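ArsC family reductase (Pseudomonas aeruginosa, PDB 1RW1) probably acts as a glutathione-dependent thiol reductase with a thioredoxin fold, although its cellular substrate is not established. Local coordinates at residues A[15-25]-A[104-113]; A[37-46]-A[79-89]. All coordinates share one frame; numbering follows the deposited sequence. Where two conformers were deposited one is given.

Contact 1 of 2, residues A[15-25]-A[104-113]; sequences KARTWLDEHKV and FKPDAYAAAL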
loop_
_atom_site.group_PDB
_atom_site.type_symbol
_atom_site.label_atom_id
_atom_site.label_comp_id
_atom_site.label_asym_id
_atom_site.label_seq_id
_atom_site.Cartn_x
_atom_site.Cartn_y
_atom_site.Cartn_z
ATOM N N LYS A 15 -7.993 11.201 -1.484
ATOM C CA LYS A 15 -8.762 11.319 -0.265
ATOM C C LYS A 15 -7.829 11.331 0.952
ATOM O O LYS A 15 -7.948 12.182 1.835
ATOM C CB LYS A 15 -9.772 10.163 -0.162
ATOM C CG LYS A 15 -10.858 10.211 -1.224
ATOM C CD LYS A 15 -11.549 8.890 -1.497
ATOM C CE LYS A 15 -12.158 8.243 -0.308
ATOM N NZ LYS A 15 -12.974 7.077 -0.760
ATOM N N ALA A 16 -6.913 10.373 0.995
ATOM C CA ALA A 16 -6.007 10.229 2.125
ATOM C C ALA A 16 -5.093 11.442 2.244
ATOM O O ALA A 16 -4.850 11.934 3.350
ATOM C CB ALA A 16 -5.183 8.962 1.977
ATOM N N ARG A 17 -4.563 11.922 1.115
ATOM C CA ARG A 17 -3.711 13.100 1.167
ATOM C C ARG A 17 -4.484 14.332 1.582
ATOM O O ARG A 17 -3.951 15.185 2.291
ATOM C CB ARG A 17 -2.998 13.347 -0.153
ATOM C CG ARG A 17 -2.002 12.233 -0.447
ATOM C CD ARG A 17 -1.085 12.516 -1.627
ATOM N NE ARG A 17 -0.057 13.471 -1.265
ATOM C CZ ARG A 17 0.927 13.814 -2.069
ATOM N NH1 ARG A 17 0.995 13.307 -3.284
ATOM N NH2 ARG A 17 1.842 14.675 -1.650
ATOM N N THR A 18 -5.735 14.463 1.155
ATOM C CA THR A 18 -6.535 15.573 1.639
ATOM C C THR A 18 -6.693 15.505 3.156
ATOM O O THR A 18 -6.577 16.537 3.829
ATOM C CB THR A 18 -7.876 15.629 0.890
ATOM O OG1 THR A 18 -7.644 15.731 -0.515
ATOM C CG2 THR A 18 -8.653 16.884 1.238
ATOM N N TRP A 19 -6.961 14.327 3.697
ATOM C CA TRP A 19 -7.044 14.163 5.143
ATOM C C TRP A 19 -5.728 14.605 5.804
ATOM O O TRP A 19 -5.728 15.434 6.737
ATOM C CB TRP A 19 -7.414 12.712 5.481
ATOM C CG TRP A 19 -7.851 12.521 6.905
ATOM C CD1 TRP A 19 -9.129 12.379 7.354
ATOM C CD2 TRP A 19 -7.015 12.459 8.071
ATOM N NE1 TRP A 19 -9.147 12.260 8.721
ATOM C CE2 TRP A 19 -7.862 12.323 9.187
ATOM C CE3 TRP A 19 -5.643 12.564 8.289
ATOM C CZ2 TRP A 19 -7.378 12.261 10.491
ATOM C CZ3 TRP A 19 -5.162 12.506 9.582
ATOM C CH2 TRP A 19 -6.030 12.368 10.671
ATOM N N LEU A 20 -4.615 14.052 5.346
ATOM C CA LEU A 20 -3.322 14.350 5.956
ATOM C C LEU A 20 -2.972 15.841 5.840
ATOM O O LEU A 20 -2.542 16.477 6.810
ATOM C CB LEU A 20 -2.233 13.517 5.286
ATOM C CG LEU A 20 -2.286 12.018 5.575
ATOM C CD1 LEU A 20 -1.417 11.275 4.594
ATOM C CD2 LEU A 20 -1.885 11.713 7.009
ATOM N N ASP A 21 -3.140 16.390 4.646
ATOM C CA ASP A 21 -2.776 17.768 4.378
ATOM C C ASP A 21 -3.619 18.712 5.230
ATOM O O ASP A 21 -3.096 19.663 5.812
ATOM C CB ASP A 21 -2.969 18.094 2.896
ATOM C CG ASP A 21 -2.022 17.343 1.962
ATOM O OD1 ASP A 21 -0.966 16.870 2.428
ATOM O OD2 ASP A 21 -2.324 17.272 0.746
ATOM N N GLU A 22 -4.917 18.431 5.355
ATOM C CA GLU A 22 -5.794 19.281 6.129
ATOM C C GLU A 22 -5.503 19.199 7.626
ATOM O O GLU A 22 -5.715 20.165 8.363
ATOM C CB GLU A 22 -7.242 18.999 5.802
ATOM C CG GLU A 22 -7.604 19.496 4.417
ATOM C CD GLU A 22 -7.587 21.014 4.271
ATOM O OE1 GLU A 22 -8.003 21.704 5.213
ATOM O OE2 GLU A 22 -7.172 21.516 3.187
ATOM N N HIS A 23 -5.013 18.058 8.086
ATOM C CA HIS A 23 -4.594 17.919 9.465
ATOM C C HIS A 23 -3.147 18.374 9.693
ATOM O O HIS A 23 -2.639 18.251 10.799
ATOM C CB HIS A 23 -4.801 16.490 9.928
ATOM C CG HIS A 23 -6.238 16.168 10.195
ATOM N ND1 HIS A 23 -7.077 15.651 9.234
ATOM C CD2 HIS A 23 -6.982 16.285 11.317
ATOM C CE1 HIS A 23 -8.277 15.461 9.750
ATOM N NE2 HIS A 23 -8.247 15.844 11.012
ATOM N N LYS A 24 -2.507 18.926 8.664
ATOM C CA LYS A 24 -1.170 19.532 8.751
ATOM C C LYS A 24 -0.117 18.511 9.163
ATOM O O LYS A 24 0.856 18.828 9.845
ATOM C CB LYS A 24 -1.154 20.772 9.666
ATOM C CG LYS A 24 -2.083 21.862 9.181
ATOM C CD LYS A 24 -1.916 23.111 10.015
ATOM C CE LYS A 24 -2.986 24.137 9.726
ATOM N NZ LYS A 24 -2.573 25.484 10.212
ATOM N N VAL A 25 -0.291 17.282 8.702
ATOM C CA VAL A 25 0.673 16.226 8.956
ATOM C C VAL A 25 1.776 16.321 7.914
ATOM O O VAL A 25 1.504 16.373 6.726
ATOM C CB VAL A 25 0.008 14.847 8.852
ATOM C CG1 VAL A 25 1.033 13.742 9.058
ATOM C CG2 VAL A 25 -1.164 14.716 9.838
ATOM N N PHE A 104 -7.332 3.534 3.406
ATOM C CA PHE A 104 -7.704 4.787 4.039
ATOM C C PHE A 104 -9.029 4.651 4.758
ATOM O O PHE A 104 -10.085 4.634 4.117
ATOM C CB PHE A 104 -7.764 5.926 3.016
ATOM C CG PHE A 104 -8.289 7.227 3.577
ATOM C CD1 PHE A 104 -7.707 7.831 4.693
ATOM C CD2 PHE A 104 -9.376 7.860 2.985
ATOM C CE1 PHE A 104 -8.213 9.015 5.200
ATOM C CE2 PHE A 104 -9.866 9.044 3.512
ATOM C CZ PHE A 104 -9.279 9.620 4.601
ATOM N N LYS A 105 -8.951 4.545 6.086
ATOM C CA LYS A 105 -10.100 4.614 6.968
ATOM C C LYS A 105 -9.888 5.858 7.828
ATOM O O LYS A 105 -8.969 5.906 8.635
ATOM C CB LYS A 105 -10.195 3.350 7.824
ATOM C CG LYS A 105 -10.633 2.124 7.048
ATOM C CD LYS A 105 -10.723 0.878 7.927
ATOM C CE LYS A 105 -11.260 -0.319 7.138
ATOM N NZ LYS A 105 -11.049 -1.622 7.847
ATOM N N PRO A 106 -10.702 6.893 7.636
ATOM C CA PRO A 106 -10.484 8.151 8.364
ATOM C C PRO A 106 -10.386 7.960 9.883
ATOM O O PRO A 106 -9.594 8.639 10.521
ATOM C CB PRO A 106 -11.711 9.001 8.000
ATOM C CG PRO A 106 -12.304 8.384 6.806
ATOM C CD PRO A 106 -11.857 6.966 6.730
ATOM N N ASP A 107 -11.139 7.030 10.451
ATOM C CA ASP A 107 -11.074 6.818 11.894
ATOM C C ASP A 107 -9.708 6.285 12.326
ATOM O O ASP A 107 -9.220 6.640 13.406
ATOM C CB ASP A 107 -12.186 5.873 12.374
ATOM C CG ASP A 107 -13.570 6.469 12.224
ATOM O OD1 ASP A 107 -13.681 7.688 11.971
ATOM O OD2 ASP A 107 -14.609 5.782 12.346
ATOM N N ALA A 108 -9.086 5.446 11.496
ATOM C CA ALA A 108 -7.756 4.927 11.809
ATOM C C ALA A 108 -6.711 6.025 11.664
ATOM O O ALA A 108 -5.770 6.111 12.454
ATOM C CB ALA A 108 -7.405 3.753 10.914
ATOM N N TYR A 109 -6.846 6.859 10.633
ATOM C CA TYR A 109 -5.955 7.997 10.479
ATOM C C TYR A 109 -6.102 8.915 11.705
ATOM O O TYR A 109 -5.111 9.364 12.257
ATOM C CB TYR A 109 -6.255 8.746 9.165
ATOM C CG TYR A 109 -5.509 8.213 7.958
ATOM C CD1 TYR A 109 -5.376 6.864 7.721
ATOM C CD2 TYR A 109 -4.925 9.078 7.064
ATOM C CE1 TYR A 109 -4.656 6.392 6.621
ATOM C CE2 TYR A 109 -4.216 8.625 5.968
ATOM C CZ TYR A 109 -4.074 7.279 5.749
ATOM O OH TYR A 109 -3.339 6.864 4.650
ATOM N N ALA A 110 -7.335 9.186 12.124
ATOM C CA ALA A 110 -7.571 10.037 13.281
ATOM C C ALA A 110 -6.968 9.450 14.555
ATOM O O ALA A 110 -6.369 10.162 15.361
ATOM C CB ALA A 110 -9.053 10.249 13.476
ATOM N N ALA A 111 -7.142 8.150 14.736
ATOM C CA ALA A 111 -6.631 7.493 15.935
ATOM C C ALA A 111 -5.102 7.573 15.986
ATOM O O ALA A 111 -4.509 7.654 17.066
ATOM C CB ALA A 111 -7.092 6.051 15.972
ATOM N N ALA A 112 -4.466 7.562 14.820
ATOM C CA ALA A 112 -3.014 7.574 14.757
ATOM C C ALA A 112 -2.409 8.970 14.837
ATOM O O ALA A 112 -1.305 9.136 15.343
ATOM C CB ALA A 112 -2.551 6.903 13.481
ATOM N N LEU A 113 -3.121 9.966 14.317
ATOM C CA LEU A 113 -2.516 11.251 14.025
ATOM C C LEU A 113 -3.255 12.456 14.596
ATOM O O LEU A 113 -2.727 13.564 14.573
ATOM C CB LEU A 113 -2.396 11.431 12.519
ATOM C CG LEU A 113 -1.464 10.439 11.844
ATOM C CD1 LEU A 113 -1.724 10.475 10.355
ATOM C CD2 LEU A 113 -0.016 10.760 12.145
#

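Contact 2 of 2, residues A[37-46]-A[79-89]; sequences IDREHLRRWC and IELMLAQPSMI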
loop_
_atom_site.group_PDB
_atom_site.type_symbol
_atom_site.label_atom_id
_atom_site.label_comp_id
_atom_site.label_asym_id
_atom_site.label_seq_id
_atom_site.Cartn_x
_atom_site.Cartn_y
_atom_site.Cartn_z
ATOM N N ILE A 37 9.403 -0.041 -5.892
ATOM C CA ILE A 37 9.306 -0.576 -4.519
ATOM C C ILE A 37 10.247 -1.780 -4.458
ATOM O O ILE A 37 10.647 -2.314 -5.487
ATOM C CB ILE A 37 7.859 -0.980 -4.185
ATOM C CG1 ILE A 37 7.611 -1.153 -2.675
ATOM C CG2 ILE A 37 7.480 -2.274 -4.924
ATOM C CD1 ILE A 37 8.012 0.022 -1.789
ATOM N N ASP A 38 10.572 -2.217 -3.246
ATOM C CA ASP A 38 11.470 -3.343 -3.078
ATOM C C ASP A 38 10.885 -4.393 -2.135
ATOM O O ASP A 38 9.874 -4.178 -1.456
ATOM C CB ASP A 38 12.848 -2.871 -2.597
ATOM C CG ASP A 38 12.819 -2.351 -1.178
ATOM O OD1 ASP A 38 11.785 -2.349 -0.507
ATOM O OD2 ASP A 38 13.853 -2.060 -0.585
ATOM N N ARG A 39 11.544 -5.538 -2.078
ATOM C CA ARG A 39 11.065 -6.653 -1.287
ATOM C C ARG A 39 11.121 -6.358 0.193
ATOM O O ARG A 39 10.315 -6.891 0.949
ATOM C CB ARG A 39 11.874 -7.899 -1.526
ATOM C CG ARG A 39 11.590 -8.607 -2.729
ATOM C CD ARG A 39 12.224 -9.990 -2.679
ATOM N NE ARG A 39 12.152 -10.603 -3.979
ATOM C CZ ARG A 39 13.061 -10.450 -4.908
ATOM N NH1 ARG A 39 14.150 -9.724 -4.681
ATOM N NH2 ARG A 39 12.864 -11.013 -6.080
ATOM N N GLU A 40 12.079 -5.554 0.640
ATOM C CA GLU A 40 12.196 -5.284 2.047
ATOM C C GLU A 40 10.920 -4.634 2.585
ATOM O O GLU A 40 10.397 -5.025 3.635
ATOM C CB GLU A 40 13.457 -4.453 2.324
ATOM C CG GLU A 40 13.759 -4.299 3.800
ATOM C CD GLU A 40 13.001 -3.170 4.461
ATOM O OE1 GLU A 40 12.498 -2.279 3.767
ATOM O OE2 GLU A 40 12.895 -3.170 5.698
ATOM N N HIS A 41 10.376 -3.667 1.855
ATOM C CA HIS A 41 9.124 -3.042 2.248
ATOM C C HIS A 41 7.993 -4.044 2.241
ATOM O O HIS A 41 7.209 -4.131 3.178
ATOM C CB HIS A 41 8.775 -1.916 1.268
ATOM C CG HIS A 41 9.406 -0.639 1.616
ATOM N ND1 HIS A 41 10.644 -0.249 1.176
ATOM C CD2 HIS A 41 8.934 0.354 2.404
ATOM C CE1 HIS A 41 10.869 0.980 1.639
ATOM N NE2 HIS A 41 9.869 1.341 2.425
ATOM N N LEU A 42 7.861 -4.776 1.138
ATOM C CA LEU A 42 6.751 -5.697 0.994
ATOM C C LEU A 42 6.749 -6.771 2.069
ATOM O O LEU A 42 5.681 -7.144 2.586
ATOM C CB LEU A 42 6.743 -6.331 -0.383
ATOM C CG LEU A 42 6.537 -5.340 -1.534
ATOM C CD1 LEU A 42 6.835 -6.008 -2.846
ATOM C CD2 LEU A 42 5.121 -4.796 -1.524
ATOM N N ARG A 43 7.918 -7.285 2.422
ATOM C CA ARG A 43 8.006 -8.280 3.490
ATOM C C ARG A 43 7.537 -7.724 4.820
ATOM O O ARG A 43 6.852 -8.417 5.572
ATOM C CB ARG A 43 9.443 -8.770 3.635
ATOM C CG ARG A 43 9.877 -9.694 2.554
ATOM C CD ARG A 43 11.366 -9.939 2.543
ATOM N NE ARG A 43 11.659 -11.027 1.614
ATOM C CZ ARG A 43 12.809 -11.191 0.973
ATOM N NH1 ARG A 43 13.801 -10.328 1.145
ATOM N NH2 ARG A 43 12.965 -12.223 0.150
ATOM N N ARG A 44 7.940 -6.497 5.143
ATOM C CA ARG A 44 7.524 -5.882 6.394
ATOM C C ARG A 44 6.011 -5.653 6.433
ATOM O O ARG A 44 5.356 -5.923 7.447
ATOM C CB ARG A 44 8.255 -4.560 6.582
ATOM C CG ARG A 44 9.553 -4.621 7.301
ATOM C CD ARG A 44 9.969 -3.252 7.765
ATOM N NE ARG A 44 10.307 -2.381 6.648
ATOM C CZ ARG A 44 9.588 -1.334 6.262
ATOM N NH1 ARG A 44 8.476 -0.994 6.902
ATOM N NH2 ARG A 44 9.983 -0.633 5.224
ATOM N N TRP A 45 5.452 -5.136 5.340
ATOM C CA TRP A 45 4.026 -4.851 5.331
ATOM C C TRP A 45 3.223 -6.140 5.441
ATOM O O TRP A 45 2.230 -6.215 6.172
ATOM C CB TRP A 45 3.663 -4.106 4.054
ATOM C CG TRP A 45 4.320 -2.773 3.897
ATOM C CD1 TRP A 45 4.919 -2.009 4.856
ATOM C CD2 TRP A 45 4.449 -2.054 2.672
ATOM N NE1 TRP A 45 5.395 -0.843 4.295
ATOM C CE2 TRP A 45 5.107 -0.843 2.954
ATOM C CE3 TRP A 45 4.027 -2.298 1.356
ATOM C CZ2 TRP A 45 5.373 0.100 1.961
ATOM C CZ3 TRP A 45 4.289 -1.367 0.386
ATOM C CH2 TRP A 45 4.950 -0.176 0.691
ATOM N N CYS A 46 3.645 -7.167 4.711
ATOM C CA CYS A 46 2.933 -8.438 4.778
ATOM C C CYS A 46 3.071 -9.096 6.157
ATOM O O CYS A 46 2.130 -9.720 6.632
ATOM C CB CYS A 46 3.422 -9.410 3.708
ATOM S SG CYS A 46 2.903 -8.991 2.026
ATOM N N ILE A 79 4.406 -11.491 -2.603
ATOM C CA ILE A 79 5.447 -10.483 -2.627
ATOM C C ILE A 79 6.085 -10.406 -4.017
ATOM O O ILE A 79 6.328 -9.310 -4.536
ATOM C CB ILE A 79 6.477 -10.764 -1.507
ATOM C CG1 ILE A 79 5.869 -10.428 -0.144
ATOM C CG2 ILE A 79 7.768 -9.985 -1.758
ATOM C CD1 ILE A 79 6.705 -10.885 1.028
ATOM N N GLU A 80 6.354 -11.546 -4.647
ATOM C CA GLU A 80 6.932 -11.492 -5.985
ATOM C C GLU A 80 6.016 -10.804 -6.981
ATOM O O GLU A 80 6.492 -10.074 -7.848
ATOM C CB GLU A 80 7.324 -12.888 -6.492
ATOM C CG GLU A 80 8.436 -13.532 -5.667
ATOM C CD GLU A 80 9.662 -12.638 -5.526
ATOM O OE1 GLU A 80 10.288 -12.302 -6.540
ATOM O OE2 GLU A 80 9.973 -12.232 -4.394
ATOM N N LEU A 81 4.719 -11.036 -6.884
ATOM C CA LEU A 81 3.772 -10.388 -7.795
ATOM C C LEU A 81 3.800 -8.867 -7.620
ATOM O O LEU A 81 3.836 -8.111 -8.594
ATOM C CB LEU A 81 2.357 -10.900 -7.558
ATOM C CG LEU A 81 2.077 -12.356 -7.905
ATOM C CD1 LEU A 81 0.639 -12.709 -7.527
ATOM C CD2 LEU A 81 2.330 -12.644 -9.369
HETATM N N MSE A 82 3.748 -8.423 -6.372
HETATM C CA MSE A 82 3.740 -6.983 -6.081
HETATM C C MSE A 82 5.046 -6.287 -6.413
HETATM O O MSE A 82 5.048 -5.113 -6.785
HETATM C CB MSE A 82 3.381 -6.757 -4.616
HETATM C CG MSE A 82 1.951 -7.143 -4.312
HETATM SE SE MSE A 82 1.383 -6.720 -2.464
HETATM C CE MSE A 82 2.317 -8.178 -1.545
ATOM N N LEU A 83 6.149 -7.012 -6.276
ATOM C CA LEU A 83 7.463 -6.459 -6.545
ATOM C C LEU A 83 7.554 -6.068 -8.013
ATOM O O LEU A 83 8.056 -4.986 -8.344
ATOM C CB LEU A 83 8.528 -7.503 -6.198
ATOM C CG LEU A 83 9.971 -7.092 -6.446
ATOM C CD1 LEU A 83 10.361 -5.881 -5.626
ATOM C CD2 LEU A 83 10.856 -8.245 -6.167
ATOM N N ALA A 84 7.106 -6.954 -8.901
ATOM C CA ALA A 84 7.202 -6.668 -10.325
ATOM C C ALA A 84 6.150 -5.668 -10.779
ATOM O O ALA A 84 6.389 -4.927 -11.738
ATOM C CB ALA A 84 7.064 -7.930 -11.124
ATOM N N GLN A 85 4.999 -5.667 -10.109
ATOM C CA GLN A 85 3.849 -4.839 -10.515
ATOM C C GLN A 85 3.272 -4.118 -9.300
ATOM O O GLN A 85 2.244 -4.529 -8.755
ATOM C CB GLN A 85 2.775 -5.682 -11.198
ATOM C CG GLN A 85 3.199 -6.167 -12.571
ATOM C CD GLN A 85 2.110 -6.981 -13.200
ATOM O OE1 GLN A 85 1.189 -6.411 -13.845
ATOM N NE2 GLN A 85 2.136 -8.268 -13.002
ATOM N N PRO A 86 3.889 -3.006 -8.899
ATOM C CA PRO A 86 3.391 -2.250 -7.750
ATOM C C PRO A 86 1.963 -1.752 -7.844
ATOM O O PRO A 86 1.395 -1.405 -6.807
ATOM C CB PRO A 86 4.378 -1.089 -7.648
ATOM C CG PRO A 86 5.636 -1.626 -8.246
ATOM C CD PRO A 86 5.202 -2.502 -9.361
ATOM N N SER A 87 1.376 -1.696 -9.034
ATOM C CA SER A 87 -0.043 -1.378 -9.170
ATOM C C SER A 87 -0.924 -2.276 -8.334
ATOM O O SER A 87 -2.031 -1.843 -7.973
ATOM C CB SER A 87 -0.444 -1.448 -10.646
ATOM O OG SER A 87 -1.832 -1.381 -10.864
HETATM N N MSE A 88 -0.490 -3.499 -8.049
HETATM C CA MSE A 88 -1.237 -4.482 -7.266
HETATM C C MSE A 88 -1.193 -4.264 -5.776
HETATM O O MSE A 88 -1.833 -5.002 -5.048
HETATM C CB MSE A 88 -0.732 -5.900 -7.574
HETATM C CG MSE A 88 -1.149 -6.296 -8.975
HETATM SE SE MSE A 88 -1.169 -8.175 -9.293
HETATM C CE MSE A 88 -0.203 -8.565 -7.657
ATOM N N ILE A 89 -0.381 -3.329 -5.289
ATOM C CA ILE A 89 -0.313 -3.057 -3.854
ATOM C C ILE A 89 -1.504 -2.192 -3.443
ATOM O O ILE A 89 -1.790 -1.185 -4.083
ATOM C CB ILE A 89 1.004 -2.342 -3.494
ATOM C CG1 ILE A 89 2.216 -3.153 -3.971
ATOM C CG2 ILE A 89 1.087 -2.102 -2.001
ATOM C CD1 ILE A 89 3.495 -2.338 -3.999
#

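Contact 1 of 2, residues A[15-25]-A[104-113]
Trp19, Phe104 and Tyr109 form an aromatic cluster that joins two helices on one face of a thioredoxin-fold sheet. Helix 15-22 and helix 106-113 run in nearly the same direction, 30° apart, with their axes 11.1 Å from each other. The bump is the indole of Trp19. It fits as a knob into a hole made by Pro106, Tyr109, Ala110 and Leu113. Its CG is anti to the backbone N (chi1 -166°), which points the ring toward helix 106-113 and into that hollow. Tyr109 CB sits over one face of the indole, 3.7 Å from the centroid of the six-membered ring. The Tyr109 ring then turns its edge to the face of the Trp19 six-membered ring, with the two planes at 88°. Trp19 CZ2 reaches the backbone at Ala110 N, 3.5 Å away. Phe104 fills the hollow beside Ala16. Its face lies against the helix, with Ala16 CA 3.9 Å from the ring centroid, and its edge points at the face of the Trp19 five-membered ring in an offset edge-to-face pair. At the far end Leu20 CD2 meets Leu113 CD1 at 3.6 Å, and Val25 lies just beyond. Tyr109 also packs on Leu4, Leu94 and Leu101 of the sheet, so the cluster is continuous with the core. The opposite face of the indole is covered by the imidazole of His23. That imidazole is held by a hydrogen bond from His23 ND1 to Trp19 O, 2.8 Å long.

Contact 2 of 2, residues A[37-46]-A[79-89]
This helix pair belongs to the helical part that follows the first two strands of the thioredoxin fold in this ArsC family protein. Helix 39-46 packs on helix 79-84 at an angle of 135°, and their axes come within 9.8 Å. Ile79 is a knob in the hole formed by Arg39, Leu42, Arg43 and Cys46. Its CD1 presses on Arg43 CG at 3.7 Å, while its CG1 faces the Cys46 sulfur. Leu42 is the return bump. Its two methyls divide the work. CD1 lies over the helix backbone, 3.6 Å from Leu83 N, and CD2 meets Ile89 CD1 at 3.8 Å. Ile89 also touches Ile37 CG2, and Pro86 CG packs on that same methyl. On the inner side, the CE methyl of Met82, a selenomethionine, rests against Cys46 SG. Trp45 leans on Ile89 with its CZ3, and its NE1 is hydrogen-bonded to Glu95. Asp38 N-caps helix 39-46: its OD1 accepts from His41 N, and the His41 ring adds a second bond through ND1 from the opposite face of the carboxylate. A salt bridge closes the outer edge. Arg39 grips Glu80 side-on, and the guanidinium and carboxylate planes are only 14° apart. Both bonds use syn lone pairs. The bend of Glu80 at chi2 (-53°) helps bring its carboxylate back to the arginine. Leu83 CD2 lies over one face of the guanidinium, 3.4 Å from Arg39 CZ. In the bridge itself, Arg39 NE is 2.8 Å from Glu80 OE2 and Arg39 NH2 is 2.9 Å from Glu80 OE1.

Overall arrangement
The two contacts lie on opposite sides of the chain's centre. Their centres are about 23 Å apart, and their nearest atoms are about 10 Å apart, so they do not touch. Along the chain, contact 1 begins with helix 11-22 and ends with helix 106-113, near the C-terminus. Both segments of contact 2 fall between these. Contact 1 therefore brings a helix near the N-terminus beside the C-terminal helix, next to the four-stranded mixed sheet. Contact 2 joins helix 39-49 to helix 75-84 in the mainly helical stretch between strands 27-31 and 93-95. The protein thus pairs helices both against its sheet and in the long insertion between strands.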